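Local atomic coordinates of mitochondrial edited mRNA stability factor 1 (Trypanosoma brucei, PDB entry 6NL1), a protein that probably acts as a Nudix-type enzyme that processes the 5' ends of mitochondrial mRNAs in trypanosomes and helps to stabilise edited transcripts. Residues A108-A111 and R112-S115; L246-Y250 and K251-I255; P282-Y285 and W286-P289; Q307-P310 and L311-M314; W317-R320 and L321-S325. All blocks are in the same frame, centred on the assembly; numbering follows the deposited sequence.

Interaction 1: A108-A111 and R112-S115; sequences AALA and RKVS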
loop_
_atom_site.group_PDB
_atom_site.type_symbol
_atom_site.label_atom_id
_atom_site.label_comp_id
_atom_site.label_asym_id
_atom_site.label_seq_id
_atom_site.Cartn_x
_atom_site.Cartn_y
_atom_site.Cartn_z
ATOM N N ALA A 108 -5.632 16.469 -0.527
ATOM C CA ALA A 108 -5.063 15.125 -0.545
ATOM C C ALA A 108 -5.486 14.307 0.678
ATOM O O ALA A 108 -5.572 13.079 0.618
ATOM C CB ALA A 108 -3.546 15.183 -0.668
ATOM N N ALA A 109 -5.756 14.990 1.783
ATOM C CA ALA A 109 -6.194 14.314 2.999
ATOM C C ALA A 109 -7.418 13.443 2.709
ATOM O O ALA A 109 -7.543 12.348 3.242
ATOM C CB ALA A 109 -6.504 15.334 4.093
ATOM N N LEU A 110 -8.306 13.923 1.843
ATOM C CA LEU A 110 -9.499 13.161 1.478
ATOM C C LEU A 110 -9.307 12.360 0.185
ATOM O O LEU A 110 -9.708 11.204 0.098
ATOM C CB LEU A 110 -10.716 14.095 1.369
ATOM C CG LEU A 110 -11.027 14.895 2.648
ATOM C CD1 LEU A 110 -12.292 15.725 2.509
ATOM C CD2 LEU A 110 -11.134 13.966 3.855
ATOM N N ALA A 111 -8.677 12.972 -0.812
ATOM C CA ALA A 111 -8.540 12.339 -2.123
ATOM C C ALA A 111 -7.788 11.016 -2.044
ATOM O O ALA A 111 -8.098 10.075 -2.777
ATOM C CB ALA A 111 -7.860 13.276 -3.113
ATOM N N ARG A 112 -6.810 10.925 -1.148
ATOM C CA ARG A 112 -6.055 9.687 -1.050
ATOM C C ARG A 112 -6.941 8.517 -0.610
ATOM O O ARG A 112 -6.590 7.362 -0.824
ATOM C CB ARG A 112 -4.867 9.841 -0.112
ATOM C CG ARG A 112 -5.238 9.812 1.354
ATOM C CD ARG A 112 -3.977 9.774 2.186
ATOM N NE ARG A 112 -3.138 10.915 1.867
ATOM C CZ ARG A 112 -2.952 11.947 2.681
ATOM N NH1 ARG A 112 -3.530 11.955 3.878
ATOM N NH2 ARG A 112 -2.177 12.960 2.298
ATOM N N LYS A 113 -8.093 8.815 -0.015
ATOM C CA LYS A 113 -8.988 7.769 0.492
ATOM C C LYS A 113 -9.813 7.099 -0.596
ATOM O O LYS A 113 -10.395 6.039 -0.374
ATOM C CB LYS A 113 -9.906 8.331 1.582
ATOM C CG LYS A 113 -9.122 8.832 2.816
ATOM C CD LYS A 113 -10.059 9.395 3.883
ATOM C CE LYS A 113 -9.301 9.784 5.148
ATOM N NZ LYS A 113 -10.255 10.298 6.176
ATOM N N VAL A 114 -9.870 7.724 -1.768
ATOM C CA VAL A 114 -10.644 7.185 -2.873
ATOM C C VAL A 114 -9.719 6.764 -4.000
ATOM O O VAL A 114 -10.170 6.386 -5.079
ATOM C CB VAL A 114 -11.656 8.212 -3.426
ATOM C CG1 VAL A 114 -12.613 8.645 -2.327
ATOM C CG2 VAL A 114 -10.935 9.411 -4.026
ATOM N N SER A 115 -8.417 6.820 -3.760
ATOM C CA SER A 115 -7.475 6.539 -4.835
ATOM C C SER A 115 -6.476 5.477 -4.426
ATOM O O SER A 115 -6.635 4.310 -4.777
ATOM C CB SER A 115 -6.760 7.821 -5.261
ATOM O OG SER A 115 -6.260 8.508 -4.124
#

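Interaction 2: L246-Y250 and K251-I255; sequences LYERY and KEAAI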
loop_
_atom_site.group_PDB
_atom_site.type_symbol
_atom_site.label_atom_id
_atom_site.label_comp_id
_atom_site.label_asym_id
_atom_site.label_seq_id
_atom_site.Cartn_x
_atom_site.Cartn_y
_atom_site.Cartn_z
ATOM N N LEU A 246 -12.763 -1.351 1.062
ATOM C CA LEU A 246 -13.844 -0.511 1.568
ATOM C C LEU A 246 -14.707 -1.339 2.525
ATOM O O LEU A 246 -15.009 -2.501 2.244
ATOM C CB LEU A 246 -14.690 0.034 0.410
ATOM C CG LEU A 246 -13.987 0.996 -0.557
ATOM C CD1 LEU A 246 -14.888 1.370 -1.719
ATOM C CD2 LEU A 246 -13.519 2.245 0.178
ATOM N N TYR A 247 -15.066 -0.742 3.661
ATOM C CA TYR A 247 -15.927 -1.373 4.668
ATOM C C TYR A 247 -15.224 -2.439 5.512
ATOM O O TYR A 247 -15.817 -2.993 6.435
ATOM C CB TYR A 247 -17.198 -1.961 4.032
ATOM C CG TYR A 247 -18.087 -0.918 3.400
ATOM C CD1 TYR A 247 -18.889 -0.092 4.180
ATOM C CD2 TYR A 247 -18.124 -0.756 2.021
ATOM C CE1 TYR A 247 -19.701 0.873 3.602
ATOM C CE2 TYR A 247 -18.932 0.203 1.433
ATOM C CZ TYR A 247 -19.718 1.015 2.229
ATOM O OH TYR A 247 -20.527 1.971 1.655
ATOM N N GLU A 248 -13.964 -2.722 5.201
ATOM C CA GLU A 248 -13.223 -3.744 5.929
ATOM C C GLU A 248 -12.534 -3.162 7.170
ATOM O O GLU A 248 -11.951 -2.080 7.123
ATOM C CB GLU A 248 -12.205 -4.406 5.003
ATOM C CG GLU A 248 -11.616 -5.695 5.531
ATOM C CD GLU A 248 -10.628 -6.320 4.565
ATOM O OE1 GLU A 248 -9.931 -5.576 3.830
ATOM O OE2 GLU A 248 -10.554 -7.563 4.532
ATOM N N ARG A 249 -12.627 -3.873 8.286
ATOM C CA ARG A 249 -11.926 -3.476 9.509
ATOM C C ARG A 249 -10.427 -3.774 9.389
ATOM O O ARG A 249 -10.022 -4.644 8.618
ATOM C CB ARG A 249 -12.521 -4.197 10.721
ATOM C CG ARG A 249 -13.919 -3.723 11.107
ATOM C CD ARG A 249 -14.493 -4.497 12.299
ATOM N NE ARG A 249 -13.550 -4.573 13.412
ATOM C CZ ARG A 249 -13.326 -3.591 14.282
ATOM N NH1 ARG A 249 -13.975 -2.437 14.172
ATOM N NH2 ARG A 249 -12.443 -3.760 15.260
ATOM N N TYR A 250 -9.615 -3.053 10.157
ATOM C CA TYR A 250 -8.149 -3.152 10.088
ATOM C C TYR A 250 -7.597 -4.557 10.314
ATOM O O TYR A 250 -6.831 -5.077 9.495
ATOM C CB TYR A 250 -7.505 -2.196 11.093
ATOM C CG TYR A 250 -7.784 -0.747 10.808
ATOM C CD1 TYR A 250 -7.891 0.180 11.835
ATOM C CD2 TYR A 250 -7.943 -0.305 9.507
ATOM C CE1 TYR A 250 -8.147 1.515 11.563
ATOM C CE2 TYR A 250 -8.199 1.013 9.231
ATOM C CZ TYR A 250 -8.297 1.920 10.251
ATOM O OH TYR A 250 -8.551 3.231 9.944
ATOM N N LYS A 251 -7.976 -5.166 11.429
ATOM C CA LYS A 251 -7.452 -6.486 11.762
ATOM C C LYS A 251 -7.908 -7.532 10.744
ATOM O O LYS A 251 -7.127 -8.376 10.302
ATOM C CB LYS A 251 -7.866 -6.893 13.176
ATOM C CG LYS A 251 -7.161 -8.152 13.660
ATOM C CD LYS A 251 -7.745 -8.649 14.973
ATOM C CE LYS A 251 -7.177 -7.892 16.156
ATOM N NZ LYS A 251 -7.549 -8.584 17.429
ATOM N N GLU A 252 -9.179 -7.456 10.370
ATOM C CA GLU A 252 -9.745 -8.326 9.344
ATOM C C GLU A 252 -8.892 -8.250 8.071
ATOM O O GLU A 252 -8.577 -9.269 7.458
ATOM C CB GLU A 252 -11.186 -7.883 9.063
ATOM C CG GLU A 252 -11.954 -8.701 8.052
ATOM C CD GLU A 252 -13.349 -8.125 7.776
ATOM O OE1 GLU A 252 -13.714 -7.071 8.370
ATOM O OE2 GLU A 252 -14.080 -8.729 6.957
ATOM N N ALA A 253 -8.516 -7.037 7.677
ATOM C CA ALA A 253 -7.694 -6.847 6.484
ATOM C C ALA A 253 -6.286 -7.421 6.686
ATOM O O ALA A 253 -5.733 -8.059 5.787
ATOM C CB ALA A 253 -7.628 -5.368 6.108
ATOM N N ALA A 254 -5.708 -7.202 7.869
ATOM C CA ALA A 254 -4.384 -7.756 8.164
ATOM C C ALA A 254 -4.405 -9.280 8.052
ATOM O O ALA A 254 -3.518 -9.884 7.459
ATOM C CB ALA A 254 -3.908 -7.333 9.554
ATOM N N ILE A 255 -5.428 -9.893 8.633
ATOM C CA ILE A 255 -5.524 -11.346 8.646
ATOM C C ILE A 255 -5.753 -11.908 7.242
ATOM O O ILE A 255 -5.116 -12.884 6.848
ATOM C CB ILE A 255 -6.622 -11.825 9.623
ATOM C CG1 ILE A 255 -6.222 -11.484 11.068
ATOM C CG2 ILE A 255 -6.872 -13.325 9.469
ATOM C CD1 ILE A 255 -7.322 -11.733 12.092
HETATM O O HOH W 1 -12.682 -9.280 4.838
HETATM O O HOH W 2 -11.615 -7.260 12.652
#

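Interaction 3: P282-Y285 and W286-P289; sequences PQYY and WRVP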
loop_
_atom_site.group_PDB
_atom_site.type_symbol
_atom_site.label_atom_id
_atom_site.label_comp_id
_atom_site.label_asym_id
_atom_site.label_seq_id
_atom_site.Cartn_x
_atom_site.Cartn_y
_atom_site.Cartn_z
ATOM N N PRO A 282 4.853 16.819 1.091
ATOM C CA PRO A 282 3.795 17.278 0.185
ATOM C C PRO A 282 3.901 16.689 -1.219
ATOM O O PRO A 282 2.870 16.427 -1.845
ATOM C CB PRO A 282 4.003 18.799 0.152
ATOM C CG PRO A 282 4.619 19.111 1.489
ATOM C CD PRO A 282 5.522 17.943 1.782
ATOM N N GLN A 283 5.120 16.483 -1.710
ATOM C CA GLN A 283 5.311 15.930 -3.048
ATOM C C GLN A 283 4.800 14.496 -3.187
ATOM O O GLN A 283 4.551 14.032 -4.292
ATOM C CB GLN A 283 6.786 15.979 -3.465
ATOM C CG GLN A 283 7.321 17.384 -3.689
ATOM C CD GLN A 283 7.488 18.134 -2.386
ATOM O OE1 GLN A 283 7.598 17.450 -1.354
ATOM N NE2 GLN A 283 7.479 19.385 -2.387
ATOM N N TYR A 284 4.689 13.779 -2.073
ATOM C CA TYR A 284 4.204 12.401 -2.105
ATOM C C TYR A 284 2.851 12.334 -1.418
ATOM O O TYR A 284 2.669 11.561 -0.475
ATOM C CB TYR A 284 5.171 11.483 -1.369
ATOM C CG TYR A 284 6.574 11.397 -1.933
ATOM C CD1 TYR A 284 6.849 11.707 -3.263
ATOM C CD2 TYR A 284 7.629 10.972 -1.124
ATOM C CE1 TYR A 284 8.148 11.599 -3.768
ATOM C CE2 TYR A 284 8.911 10.858 -1.614
ATOM C CZ TYR A 284 9.172 11.167 -2.932
ATOM O OH TYR A 284 10.474 11.053 -3.392
ATOM N N TYR A 285 1.918 13.149 -1.904
ATOM C CA TYR A 285 0.637 13.400 -1.244
ATOM C C TYR A 285 -0.292 12.193 -1.277
ATOM O O TYR A 285 -1.319 12.186 -0.593
ATOM C CB TYR A 285 -0.068 14.591 -1.910
ATOM C CG TYR A 285 -0.182 14.397 -3.405
ATOM C CD1 TYR A 285 -1.189 13.608 -3.953
ATOM C CD2 TYR A 285 0.746 14.967 -4.267
ATOM C CE1 TYR A 285 -1.274 13.404 -5.341
ATOM C CE2 TYR A 285 0.666 14.778 -5.630
ATOM C CZ TYR A 285 -0.337 13.995 -6.168
ATOM O OH TYR A 285 -0.384 13.817 -7.541
ATOM N N TRP A 286 0.057 11.188 -2.080
ATOM C CA TRP A 286 -0.725 9.945 -2.167
ATOM C C TRP A 286 -0.460 8.968 -1.009
ATOM O O TRP A 286 -1.227 8.027 -0.800
ATOM C CB TRP A 286 -0.413 9.224 -3.489
ATOM C CG TRP A 286 1.048 9.039 -3.706
ATOM C CD1 TRP A 286 1.830 8.018 -3.231
ATOM C CD2 TRP A 286 1.920 9.904 -4.445
ATOM N NE1 TRP A 286 3.135 8.198 -3.629
ATOM C CE2 TRP A 286 3.216 9.347 -4.377
ATOM C CE3 TRP A 286 1.726 11.091 -5.166
ATOM C CZ2 TRP A 286 4.313 9.944 -4.996
ATOM C CZ3 TRP A 286 2.812 11.679 -5.779
ATOM C CH2 TRP A 286 4.091 11.109 -5.689
ATOM N N ARG A 287 0.639 9.159 -0.284
ATOM C CA ARG A 287 1.064 8.169 0.712
ATOM C C ARG A 287 0.025 8.011 1.789
ATOM O O ARG A 287 -0.593 8.989 2.201
ATOM C CB ARG A 287 2.372 8.583 1.366
ATOM C CG ARG A 287 3.556 8.581 0.432
ATOM C CD ARG A 287 4.851 8.841 1.239
ATOM N NE ARG A 287 5.750 7.771 0.884
ATOM C CZ ARG A 287 6.378 6.980 1.732
ATOM N NH1 ARG A 287 6.280 7.159 3.044
ATOM N NH2 ARG A 287 7.134 6.020 1.233
ATOM N N VAL A 288 -0.162 6.785 2.263
ATOM C CA VAL A 288 -1.181 6.545 3.280
ATOM C C VAL A 288 -0.554 6.009 4.562
ATOM O O VAL A 288 0.567 5.494 4.548
ATOM C CB VAL A 288 -2.243 5.537 2.791
ATOM C CG1 VAL A 288 -2.990 6.095 1.584
ATOM C CG2 VAL A 288 -1.586 4.193 2.463
ATOM N N PRO A 289 -1.283 6.126 5.676
ATOM C CA PRO A 289 -0.829 5.487 6.912
ATOM C C PRO A 289 -0.723 3.966 6.756
ATOM O O PRO A 289 -1.454 3.330 5.994
ATOM C CB PRO A 289 -1.932 5.840 7.919
ATOM C CG PRO A 289 -2.571 7.112 7.363
ATOM C CD PRO A 289 -2.531 6.891 5.865
HETATM O O HOH W 3 0.436 11.656 2.267
#

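Interaction 4: Q307-P310 and L311-M314; sequences QVVP and LQYM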
loop_
_atom_site.group_PDB
_atom_site.type_symbol
_atom_site.label_atom_id
_atom_site.label_comp_id
_atom_site.label_asym_id
_atom_site.label_seq_id
_atom_site.Cartn_x
_atom_site.Cartn_y
_atom_site.Cartn_z
ATOM N N GLN A 307 -0.680 -16.688 -2.317
ATOM C CA GLN A 307 -1.809 -17.439 -2.830
ATOM C C GLN A 307 -2.487 -16.611 -3.907
ATOM O O GLN A 307 -3.241 -17.125 -4.722
ATOM C CB GLN A 307 -2.797 -17.717 -1.697
ATOM C CG GLN A 307 -2.158 -18.437 -0.529
ATOM C CD GLN A 307 -1.660 -19.803 -0.937
ATOM O OE1 GLN A 307 -2.441 -20.636 -1.380
ATOM N NE2 GLN A 307 -0.357 -20.032 -0.822
ATOM N N VAL A 308 -2.206 -15.318 -3.891
ATOM C CA VAL A 308 -2.811 -14.372 -4.810
ATOM C C VAL A 308 -1.692 -13.622 -5.526
ATOM O O VAL A 308 -0.751 -13.160 -4.887
ATOM C CB VAL A 308 -3.698 -13.383 -4.042
ATOM C CG1 VAL A 308 -4.237 -12.289 -4.962
ATOM C CG2 VAL A 308 -4.837 -14.138 -3.358
ATOM N N VAL A 309 -1.792 -13.533 -6.854
ATOM C CA VAL A 309 -0.753 -12.953 -7.718
ATOM C C VAL A 309 0.693 -13.330 -7.331
ATOM O O VAL A 309 1.558 -12.472 -7.171
ATOM C CB VAL A 309 -0.915 -11.416 -7.891
ATOM C CG1 VAL A 309 -2.256 -11.096 -8.560
ATOM C CG2 VAL A 309 -0.785 -10.690 -6.566
ATOM N N PRO A 310 0.958 -14.634 -7.222
ATOM C CA PRO A 310 2.274 -15.132 -6.810
ATOM C C PRO A 310 3.433 -14.636 -7.682
ATOM O O PRO A 310 4.563 -14.594 -7.197
ATOM C CB PRO A 310 2.121 -16.660 -6.898
ATOM C CG PRO A 310 0.942 -16.882 -7.819
ATOM C CD PRO A 310 0.026 -15.725 -7.572
ATOM N N LEU A 311 3.171 -14.254 -8.929
ATOM C CA LEU A 311 4.248 -13.838 -9.841
ATOM C C LEU A 311 4.695 -12.400 -9.595
ATOM O O LEU A 311 5.691 -11.944 -10.153
ATOM C CB LEU A 311 3.838 -14.016 -11.309
ATOM C CG LEU A 311 3.713 -15.463 -11.800
ATOM C CD1 LEU A 311 3.073 -15.518 -13.184
ATOM C CD2 LEU A 311 5.067 -16.185 -11.777
ATOM N N GLN A 312 3.950 -11.689 -8.759
ATOM C CA GLN A 312 4.368 -10.365 -8.333
ATOM C C GLN A 312 5.375 -10.397 -7.180
ATOM O O GLN A 312 5.705 -9.356 -6.629
ATOM C CB GLN A 312 3.147 -9.531 -7.942
ATOM C CG GLN A 312 2.296 -9.125 -9.151
ATOM C CD GLN A 312 1.112 -8.251 -8.776
ATOM O OE1 GLN A 312 1.135 -7.541 -7.762
ATOM N NE2 GLN A 312 0.061 -8.307 -9.592
ATOM N N TYR A 313 5.863 -11.583 -6.816
ATOM C CA TYR A 313 6.813 -11.702 -5.707
ATOM C C TYR A 313 8.061 -12.433 -6.171
ATOM O O TYR A 313 7.974 -13.289 -7.037
ATOM C CB TYR A 313 6.175 -12.445 -4.523
ATOM C CG TYR A 313 4.963 -11.744 -3.983
ATOM C CD1 TYR A 313 3.714 -11.965 -4.546
ATOM C CD2 TYR A 313 5.063 -10.840 -2.925
ATOM C CE1 TYR A 313 2.592 -11.318 -4.075
ATOM C CE2 TYR A 313 3.932 -10.178 -2.444
ATOM C CZ TYR A 313 2.700 -10.425 -3.034
ATOM O OH TYR A 313 1.566 -9.796 -2.583
ATOM N N MET A 314 9.219 -12.108 -5.599
ATOM C CA MET A 314 10.428 -12.858 -5.941
ATOM C C MET A 314 10.257 -14.300 -5.527
ATOM O O MET A 314 9.925 -14.592 -4.374
ATOM C CB MET A 314 11.670 -12.292 -5.258
ATOM C CG MET A 314 12.158 -10.988 -5.802
ATOM S SD MET A 314 13.746 -10.523 -5.049
ATOM C CE MET A 314 14.855 -11.712 -5.827
#

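Interaction 5: W317-R320 and L321-S325; sequences WDAR and LLRQS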
loop_
_atom_site.group_PDB
_atom_site.type_symbol
_atom_site.label_atom_id
_atom_site.label_comp_id
_atom_site.label_asym_id
_atom_site.label_seq_id
_atom_site.Cartn_x
_atom_site.Cartn_y
_atom_site.Cartn_z
ATOM N N TRP A 317 14.432 -17.785 -7.695
ATOM C CA TRP A 317 15.640 -17.134 -8.198
ATOM C C TRP A 317 16.773 -18.163 -8.241
ATOM O O TRP A 317 16.620 -19.277 -7.737
ATOM C CB TRP A 317 16.035 -15.980 -7.266
ATOM C CG TRP A 317 16.115 -16.427 -5.829
ATOM C CD1 TRP A 317 17.174 -17.022 -5.215
ATOM C CD2 TRP A 317 15.074 -16.345 -4.844
ATOM N NE1 TRP A 317 16.866 -17.306 -3.897
ATOM C CE2 TRP A 317 15.583 -16.902 -3.646
ATOM C CE3 TRP A 317 13.760 -15.862 -4.858
ATOM C CZ2 TRP A 317 14.824 -16.988 -2.475
ATOM C CZ3 TRP A 317 13.006 -15.943 -3.686
ATOM C CH2 TRP A 317 13.543 -16.503 -2.515
ATOM N N ASP A 318 17.910 -17.793 -8.829
ATOM C CA ASP A 318 19.110 -18.642 -8.792
ATOM C C ASP A 318 19.962 -18.262 -7.581
ATOM O O ASP A 318 20.636 -17.234 -7.590
ATOM C CB ASP A 318 19.911 -18.458 -10.087
ATOM C CG ASP A 318 21.119 -19.376 -10.177
ATOM O OD1 ASP A 318 21.638 -19.827 -9.130
ATOM O OD2 ASP A 318 21.558 -19.641 -11.316
ATOM N N ALA A 319 19.929 -19.085 -6.539
ATOM C CA ALA A 319 20.600 -18.756 -5.285
ATOM C C ALA A 319 22.098 -18.515 -5.471
ATOM O O ALA A 319 22.655 -17.573 -4.907
ATOM C CB ALA A 319 20.353 -19.840 -4.241
ATOM N N ARG A 320 22.738 -19.374 -6.260
ATOM C CA ARG A 320 24.158 -19.243 -6.575
ATOM C C ARG A 320 24.448 -17.850 -7.138
ATOM O O ARG A 320 25.333 -17.133 -6.659
ATOM C CB ARG A 320 24.576 -20.313 -7.597
ATOM C CG ARG A 320 24.094 -21.737 -7.285
ATOM C CD ARG A 320 24.303 -22.685 -8.479
ATOM N NE ARG A 320 23.274 -22.541 -9.513
ATOM C CZ ARG A 320 23.276 -23.190 -10.678
ATOM N NH1 ARG A 320 24.261 -24.027 -10.975
ATOM N NH2 ARG A 320 22.295 -22.997 -11.552
ATOM N N LEU A 321 23.686 -17.479 -8.159
ATOM C CA LEU A 321 23.835 -16.190 -8.816
ATOM C C LEU A 321 23.524 -15.027 -7.863
ATOM O O LEU A 321 24.310 -14.092 -7.731
ATOM C CB LEU A 321 22.903 -16.135 -10.028
ATOM C CG LEU A 321 23.171 -15.134 -11.158
ATOM C CD1 LEU A 321 22.660 -13.749 -10.804
ATOM C CD2 LEU A 321 24.656 -15.103 -11.504
ATOM N N LEU A 322 22.378 -15.096 -7.193
ATOM C CA LEU A 322 21.906 -13.988 -6.370
ATOM C C LEU A 322 22.868 -13.679 -5.217
ATOM O O LEU A 322 22.970 -12.535 -4.786
ATOM C CB LEU A 322 20.496 -14.279 -5.832
ATOM C CG LEU A 322 19.760 -13.150 -5.100
ATOM C CD1 LEU A 322 19.532 -11.996 -6.051
ATOM C CD2 LEU A 322 18.425 -13.637 -4.531
ATOM N N ARG A 323 23.588 -14.684 -4.721
ATOM C CA ARG A 323 24.520 -14.412 -3.631
ATOM C C ARG A 323 25.786 -13.686 -4.097
ATOM O O ARG A 323 26.620 -13.300 -3.285
ATOM C CB ARG A 323 24.826 -15.653 -2.779
ATOM C CG ARG A 323 25.397 -16.844 -3.506
ATOM C CD ARG A 323 25.699 -17.957 -2.501
ATOM N NE ARG A 323 26.219 -19.166 -3.134
ATOM C CZ ARG A 323 25.479 -20.225 -3.448
ATOM N NH1 ARG A 323 24.178 -20.229 -3.187
ATOM N NH2 ARG A 323 26.039 -21.283 -4.021
ATOM N N GLN A 324 25.890 -13.465 -5.402
ATOM C CA GLN A 324 26.974 -12.678 -5.976
ATOM C C GLN A 324 26.540 -11.237 -6.253
ATOM O O GLN A 324 27.325 -10.434 -6.753
ATOM C CB GLN A 324 27.478 -13.328 -7.271
ATOM C CG GLN A 324 27.996 -14.760 -7.097
ATOM C CD GLN A 324 29.107 -14.863 -6.062
ATOM O OE1 GLN A 324 30.109 -14.150 -6.135
ATOM N NE2 GLN A 324 28.931 -15.751 -5.088
ATOM N N SER A 325 25.292 -10.905 -5.935
ATOM C CA SER A 325 24.817 -9.532 -6.095
ATOM C C SER A 325 25.634 -8.541 -5.258
ATOM O O SER A 325 26.062 -8.864 -4.152
ATOM C CB SER A 325 23.344 -9.442 -5.692
ATOM O OG SER A 325 22.904 -8.089 -5.679
#

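Interaction 1: A108-A111 and R112-S115
Ala108 starts the one-turn helix 108-111, and its carbonyl oxygen meets Arg112 twice. Arg112 N donates to Ala108 O at 3.0 Å, closing the helical turn, while the guanidinium of the same arginine folds back and lays one face on that oxygen, which sits 3.4 Å above the centre of the plane. This fold-back follows from the first torsion, which sets CG between the backbone N and the carbonyl carbon (chi1 77°), and from a bend at chi3. Ala109 comes next: its CA lies 3.7 Å from Arg112 NH1, and its carbonyl oxygen is flanked by the extended Lys113 chain, with CE at 3.6 Å from Ala109 O. Leu110 O takes the amide of Lys113 at 2.9 Å, an i to i+3 bond, as in a 3-10 turn. At Ala111 the carbonyl oxygen is gripped twice, by Val114 N at 3.1 Å and by Ser115 OG at 2.8 Å from Ala111 O, and the two donors arrive from opposite faces of the carbonyl plane. The Arg112 guanidinium is fixed further by a salt bridge to Asp168 and a hydrogen bond to Tyr285 O, and Lys113 NZ bonds to Ile194 O. Ala111 packs against strands 100-107, 132-137 and 171-178 of the four-stranded antiparallel sheet, and the backbone of Ser115 bonds to Trp121 and Ala122 of helix 120-129.

Interaction 2: L246-Y250 and K251-I255
Glu248 lays its carboxylate beside Ala253, with OE1 3.2 Å from Ala253 CB, and its CG packs 3.7 Å from CD of Glu252; Glu248 OE1 also accepts from Leu245 N. The two acidic chains are both extended, and their carboxylate planes stand 76° apart. Arg249 is the N-cap of helix 250-262: its carbonyl oxygen accepts from Ala253 N at 3.0 Å, and Tyr250 O receives Ala254 N in the next bond of the helix. Glu252 reaches back over this end, where OE1 takes a weak bond of 3.4 Å from Arg249 N. Its CG stands anti to the backbone N (chi1 -178°), which aims the chain back along the capping residue. Glu248 OE2 and Glu252 OE2 lie 4.4 Å apart, and one water donates to both, at 2.8 Å to Glu248 OE2. Arg256 adds a salt bridge to Glu248 OE2. The water and the arginine probably ease the repulsion between the two carboxylates, and negative charge near the helix N-terminus would probably interact favourably with the helix dipole.

Interaction 3: P282-Y285 and W286-P289
Tyr284 O accepts the amide of Arg287 at 3.2 Å, a nearly straight bond (168° at the hydrogen) that closes a type I beta turn. The turn lies in the loop between strands 272-277 and 290-296 of the Nudix domain, and it folds three aromatic residues into a cluster. Trp286 is central to it. With CG set between its own backbone N and carbonyl carbon (chi1 52°), the indole swings back over the turn and covers the backbone of the preceding residues. Tyr284 CA stands 3.7 Å from the centroid of the Trp286 six-membered ring, almost on the normal, in a CH-pi contact. The Tyr285 ring offers a face to the indole edge: this T-shaped pair has its planes at 75° and places Trp286 CE3 above the centre of the tyrosine ring. Tyr284 meets the same indole obliquely, its CD1 3.5 Å from Trp286 CZ2, and its CB packs against the aliphatic part of Arg287. Asp231 ties down both polar ends, accepting from Trp286 NE1 and forming a salt bridge with Arg287 NE, while Arg287 NH1 bonds to Gln279 O. Gln279 and Val288 bind GDP in another structure of the protein; the ligand is absent here, and the turn probably borders its site. A water bridges two backbone carbonyls of the turn, donating to Arg287 O at 2.9 Å and weakly to Tyr285 O.

Interaction 4: Q307-P310 and L311-M314
Two backbone hydrogen bonds fold Val309 and Pro310 onto the residues that follow, and both span three residues, as in the short 3-10 turn formed here on the connection from strand 290-296 to helix 319-322 of the Nudix domain. Gln312 N donates to Val309 O at 3.0 Å, whereas the bond from Tyr313 N to Pro310 O, 3.3 Å long, is weak. Val309 enters the turn with positive phi and psi (41° and 54°), the left-handed helical region, unusual for a beta-branched residue. Van der Waals packing comes from Val309, whose CB and methyls lie against the terminal amide of Gln312. Val309 CB is 3.7 Å from Gln312 NE2, and Val309 CG2 is 3.8 Å from Gln312 CD. The extended glutamine chain carries its amide back alongside the valine. Within the turn, carbonyl oxygens line the edge of the Tyr313 ring: Val309 O is 3.4 Å from Tyr313 CD1, Val308 O lies beyond it near CE1, and Pro310 O sits at the edge in the ring plane. Such placement sets the partly positive ring C-H groups against the oxygens. The hydroxyl of Tyr313 bonds to Glu261 of helix 250-262, and backbone bonds from Gln312 and Met314 to strand 216-223 dock the turn on the mixed sheet. Val309 CG2 makes a looser, apolar contact with the ring, 4.2 Å from Tyr313 CE1.

Interaction 5: W317-R320 and L321-S325
Residues 319-322 form a single helical turn, closed by Leu322 N bonding to Asp318 O at 2.8 Å and by Arg323 N bonding to Ala319 O at 3.0 Å. The first of these is almost linear. A type I beta turn from Leu322 to Ser325 then leads the chain out of the helix. Asp318 is the N-cap: its OD1 takes a weak bond of 3.3 Å from Leu321 N, and the same oxygen meets Arg320 NE in a salt bridge at 3.2 Å, on the syn side, although the arginine is poorly ordered. CG anti to the backbone N (chi1 -176°) points the carboxylate over the first turn. Arg323, by contrast, folds back so that one face of its guanidinium covers Arg320 CA, 3.4 Å from the plane. On another side of the turn, Leu322 CD2 sits over the five-membered ring of Trp317, 3.9 Å from its centroid, in a CH-pi contact. Trp333 of helix 328-336 meets both Trp317 and Leu322, which attaches the turn to that helix. The arrangement is that of a short helix with an aspartate N-cap, its arginines exposed and its tryptophan-leucine pair packed on helix 328-336.

Interactions 1 and 3 are directly joined, their centres about 9 Å apart: Arg112 NE lies 3.2 Å from Arg287 O, and Arg112 CD lies 3.9 Å from Val288 CG1, both as packing contacts. Arg112 thus packs against a residue that binds GDP in another structure of the protein. Interaction 2 approaches the site from its helix, the Ala254 side chain being about 7 Å from that of Arg202, another GDP-binding residue, and the side chain of Tyr313 in interaction 4 lies about 9 Å from that of the same arginine. Interaction 5 is remote from these sites, but Met314 CE and Leu322 CD2, 4.3 Å apart, connect it with interaction 4.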